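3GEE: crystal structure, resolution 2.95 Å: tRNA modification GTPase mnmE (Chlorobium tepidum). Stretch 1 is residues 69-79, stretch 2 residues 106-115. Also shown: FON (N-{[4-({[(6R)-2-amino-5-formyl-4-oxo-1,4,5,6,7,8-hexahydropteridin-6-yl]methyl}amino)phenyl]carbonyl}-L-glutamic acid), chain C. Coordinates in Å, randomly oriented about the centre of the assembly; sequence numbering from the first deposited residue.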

# COMPACT_ATOMS: atom_id res chain seq x y z
N ARG A 69 -16.70 15.84 3.69
CA ARG A 69 -15.38 16.29 4.12
C ARG A 69 -15.13 15.94 5.58
O ARG A 69 -16.06 15.94 6.39
CB ARG A 69 -15.25 17.80 3.93
CG ARG A 69 -15.12 18.21 2.49
CD ARG A 69 -15.13 19.72 2.33
NE ARG A 69 -14.84 20.09 0.95
CZ ARG A 69 -14.74 21.34 0.51
NH1 ARG A 69 -14.91 22.36 1.34
NH2 ARG A 69 -14.48 21.56 -0.77
N LEU A 70 -13.88 15.64 5.91
CA LEU A 70 -13.49 15.44 7.30
C LEU A 70 -12.91 16.74 7.84
O LEU A 70 -12.30 17.51 7.09
CB LEU A 70 -12.49 14.30 7.43
CG LEU A 70 -13.07 12.91 7.14
CD1 LEU A 70 -11.97 11.89 6.94
CD2 LEU A 70 -14.02 12.48 8.25
N TYR A 71 -13.12 17.00 9.12
CA TYR A 71 -12.73 18.27 9.71
C TYR A 71 -12.17 18.09 11.11
O TYR A 71 -12.68 17.30 11.90
CB TYR A 71 -13.93 19.22 9.77
CG TYR A 71 -14.11 20.09 8.55
CD1 TYR A 71 -14.85 19.64 7.46
CD2 TYR A 71 -13.53 21.36 8.48
CE1 TYR A 71 -15.01 20.43 6.33
CE2 TYR A 71 -13.69 22.16 7.35
CZ TYR A 71 -14.43 21.69 6.28
OH TYR A 71 -14.60 22.47 5.16
N ASP A 72 -11.12 18.85 11.40
CA ASP A 72 -10.62 18.96 12.76
C ASP A 72 -11.02 20.35 13.26
O ASP A 72 -10.17 21.18 13.56
CB ASP A 72 -9.10 18.75 12.81
CG ASP A 72 -8.62 18.35 14.20
OD1 ASP A 72 -8.62 19.21 15.11
OD2 ASP A 72 -8.23 17.18 14.38
N GLY A 73 -12.33 20.57 13.32
CA GLY A 73 -12.90 21.86 13.68
C GLY A 73 -12.42 22.96 12.76
O GLY A 73 -11.39 23.59 13.02
N GLU A 74 -13.17 23.20 11.68
CA GLU A 74 -12.83 24.24 10.68
C GLU A 74 -11.52 23.98 9.93
O GLU A 74 -11.09 24.81 9.13
CB GLU A 74 -12.82 25.65 11.30
CG GLU A 74 -14.09 26.46 11.06
CD GLU A 74 -15.21 26.12 12.03
OE1 GLU A 74 -15.70 27.05 12.71
OE2 GLU A 74 -15.61 24.94 12.11
N GLU A 75 -10.89 22.84 10.20
CA GLU A 75 -9.68 22.44 9.49
C GLU A 75 -9.98 21.25 8.60
O GLU A 75 -10.11 20.12 9.08
CB GLU A 75 -8.55 22.15 10.47
CG GLU A 75 -7.23 21.81 9.79
CD GLU A 75 -6.03 22.51 10.41
OE1 GLU A 75 -6.12 23.72 10.74
OE2 GLU A 75 -4.98 21.85 10.55
N MET A 76 -10.10 21.50 7.31
CA MET A 76 -10.48 20.47 6.35
C MET A 76 -9.37 19.44 6.23
O MET A 76 -8.30 19.72 5.70
CB MET A 76 -10.81 21.11 5.00
CG MET A 76 -11.83 20.34 4.19
SD MET A 76 -11.10 19.40 2.84
CE MET A 76 -10.99 20.68 1.59
N VAL A 77 -9.63 18.24 6.74
CA VAL A 77 -8.64 17.17 6.71
C VAL A 77 -8.52 16.55 5.33
O VAL A 77 -7.41 16.42 4.79
CB VAL A 77 -8.92 16.11 7.81
CG1 VAL A 77 -8.26 14.78 7.48
CG2 VAL A 77 -8.46 16.64 9.16
N ASP A 78 -9.65 16.17 4.74
CA ASP A 78 -9.69 15.63 3.38
C ASP A 78 -11.12 15.56 2.84
O ASP A 78 -12.09 15.74 3.57
CB ASP A 78 -9.04 14.24 3.33
CG ASP A 78 -8.75 13.78 1.90
OD1 ASP A 78 -8.63 14.63 0.99
OD2 ASP A 78 -8.63 12.55 1.69
N GLU A 79 -11.22 15.33 1.54
CA GLU A 79 -12.48 15.03 0.88
C GLU A 79 -12.55 13.52 0.78
O GLU A 79 -11.71 12.91 0.13
CB GLU A 79 -12.45 15.62 -0.51
CG GLU A 79 -13.75 16.23 -0.96
CD GLU A 79 -13.57 17.04 -2.23
OE1 GLU A 79 -12.93 16.51 -3.17
OE2 GLU A 79 -14.06 18.19 -2.27
N VAL A 106 0.74 11.17 4.50
CA VAL A 106 0.46 12.27 5.44
C VAL A 106 -1.04 12.42 5.67
O VAL A 106 -1.49 12.54 6.81
CB VAL A 106 1.09 13.62 4.98
CG1 VAL A 106 0.82 14.72 6.00
CG2 VAL A 106 2.59 13.46 4.79
N VAL A 107 -1.81 12.40 4.57
CA VAL A 107 -3.27 12.50 4.62
C VAL A 107 -3.87 11.36 5.42
O VAL A 107 -4.54 11.60 6.42
CB VAL A 107 -3.91 12.44 3.22
CG1 VAL A 107 -5.20 13.24 3.20
CG2 VAL A 107 -2.96 12.96 2.16
N VAL A 108 -3.62 10.13 4.98
CA VAL A 108 -4.21 8.96 5.61
C VAL A 108 -3.93 8.94 7.12
O VAL A 108 -4.83 8.66 7.91
CB VAL A 108 -3.80 7.63 4.91
CG1 VAL A 108 -2.34 7.33 5.08
CG2 VAL A 108 -4.61 6.48 5.43
N GLY A 109 -2.70 9.29 7.49
CA GLY A 109 -2.30 9.36 8.90
C GLY A 109 -3.08 10.41 9.66
O GLY A 109 -3.42 10.22 10.82
N ARG A 110 -3.36 11.53 9.00
CA ARG A 110 -4.19 12.58 9.57
C ARG A 110 -5.59 12.07 9.85
O ARG A 110 -6.16 12.35 10.91
CB ARG A 110 -4.25 13.78 8.64
CG ARG A 110 -3.54 15.01 9.15
CD ARG A 110 -4.32 15.64 10.31
NE ARG A 110 -4.19 17.10 10.31
CZ ARG A 110 -4.99 17.92 10.99
NH1 ARG A 110 -5.99 17.43 11.73
NH2 ARG A 110 -4.80 19.23 10.92
N VAL A 111 -6.15 11.32 8.90
CA VAL A 111 -7.48 10.74 9.03
C VAL A 111 -7.53 9.80 10.23
O VAL A 111 -8.42 9.92 11.07
CB VAL A 111 -7.91 9.98 7.76
CG1 VAL A 111 -9.30 9.36 7.94
CG2 VAL A 111 -7.89 10.90 6.54
N LEU A 112 -6.57 8.88 10.30
CA LEU A 112 -6.52 7.93 11.42
C LEU A 112 -6.46 8.67 12.75
O LEU A 112 -7.15 8.29 13.70
CB LEU A 112 -5.34 6.97 11.28
CG LEU A 112 -5.18 5.95 12.42
CD1 LEU A 112 -6.37 4.98 12.49
CD2 LEU A 112 -3.87 5.19 12.31
N ARG A 113 -5.67 9.73 12.82
CA ARG A 113 -5.53 10.51 14.04
C ARG A 113 -6.86 11.15 14.42
O ARG A 113 -7.22 11.19 15.59
CB ARG A 113 -4.46 11.58 13.88
CG ARG A 113 -3.74 11.90 15.18
CD ARG A 113 -3.65 13.41 15.43
NE ARG A 113 -3.01 14.15 14.35
CZ ARG A 113 -2.75 15.46 14.38
NH1 ARG A 113 -2.17 16.04 13.34
NH2 ARG A 113 -3.07 16.18 15.45
N LEU A 114 -7.58 11.65 13.41
CA LEU A 114 -8.86 12.31 13.62
C LEU A 114 -9.86 11.37 14.30
O LEU A 114 -10.50 11.74 15.29
CB LEU A 114 -9.42 12.84 12.29
CG LEU A 114 -10.65 13.74 12.34
CD1 LEU A 114 -10.34 15.06 13.01
CD2 LEU A 114 -11.17 13.99 10.94
N MET A 115 -9.96 10.16 13.76
CA MET A 115 -10.72 9.08 14.38
C MET A 115 -10.27 8.82 15.82
O MET A 115 -11.09 8.72 16.73
CB MET A 115 -10.57 7.80 13.56
CG MET A 115 -11.62 7.57 12.46
SD MET A 115 -12.45 9.02 11.77
CE MET A 115 -13.71 9.31 13.01
N1 FON C . -13.46 7.26 -2.16
C2 FON C . -13.94 6.47 -3.14
NA2 FON C . -14.54 5.30 -2.80
N3 FON C . -13.85 6.80 -4.45
C4 FON C . -13.27 7.95 -4.87
O4 FON C . -13.22 8.19 -6.09
C4A FON C . -12.71 8.86 -3.83
N5 FON C . -12.09 10.10 -3.99
C6 FON C . -12.53 11.05 -2.95
C7 FON C . -11.78 10.54 -1.72
N8 FON C . -12.36 9.23 -1.43
C8A FON C . -12.85 8.43 -2.42
C9 FON C . -12.28 12.53 -3.24
N10 FON C . -12.79 12.94 -4.54
C11 FON C . -16.66 12.77 -6.09
C12 FON C . -15.98 13.98 -5.96
C13 FON C . -14.69 14.01 -5.43
C14 FON C . -14.06 12.84 -5.02
C15 FON C . -14.74 11.62 -5.17
C16 FON C . -16.04 11.58 -5.69
C FON C . -18.05 12.79 -6.67
O FON C . -18.72 11.76 -6.69
N FON C . -18.51 13.95 -7.16
CA FON C . -19.87 14.47 -7.10
CB FON C . -20.32 14.77 -5.66
CG FON C . -21.82 15.05 -5.52
CD FON C . -22.36 14.47 -4.23
OE1 FON C . -22.63 13.24 -4.19
OE2 FON C . -22.54 15.23 -3.25
CT FON C . -19.96 15.72 -7.93
O1 FON C . -20.93 15.87 -8.72
O2 FON C . -19.06 16.58 -7.81
CP1 FON C . -11.26 10.34 -4.91
O3 FON C . -10.10 10.64 -4.65

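Stretch 1 is a β-hairpin and stretch 2 a helix laid across it. The hairpin pairing is read from three backbone hydrogen bonds, L70 N to D78 O (2.9 Å), V77 N to L70 O (2.8 Å) and D72 N to E75 O (2.8 Å), while the helix shows an unbroken i to i+4 series from R110 N to V106 O through M115 N to V111 O. The helix axis passes 8.3 Å from strand 76-79 at 115° and 9.8 Å from strand 69-71 at 63°. No hydrogen bond crosses between the stretches; side chains make the join, burying 495 Å² in all.

L114 covers the most, 90 Å². Its CA-to-CB bond points toward the hairpin. With chi1 t and chi2 p, CD2 of L114 lies 3.8 Å from L70 CB and 4.2 Å from V77 CG2, and also 3.8 Å from Y71 O, which L114 CD1 approaches more closely at 3.4 Å; L114 CD1 also lies 3.3 Å from D72 OD2. The contacts with L70 and V77 are apolar packing; those with Y71 O and D72 OD2 bring methyls against oxygen.

One helical turn earlier, R110 (83 Å²) supplies the charge. Its NH2 forms a short salt bridge with E75 OE2 at 2.7 Å, and its NH1 a longer one with D72 OD2 at 3.5 Å. Both carboxylate oxygens lie at the edge of the guanidinium, near its plane. V77 CG2 instead covers one face, 3.7 Å from R110 NH1, so an apolar methyl meets the flat side of the cation.

V77 (74 Å²) thus links the charged and greasy parts of the contact. Besides CG2, its CG1 lies 4.0 Å from V111 CG2. The CA-to-CB bond of V111 points sideways relative to the hairpin, yet its CG1 also reaches L70 CD1 at 3.8 Å, extending the apolar patch.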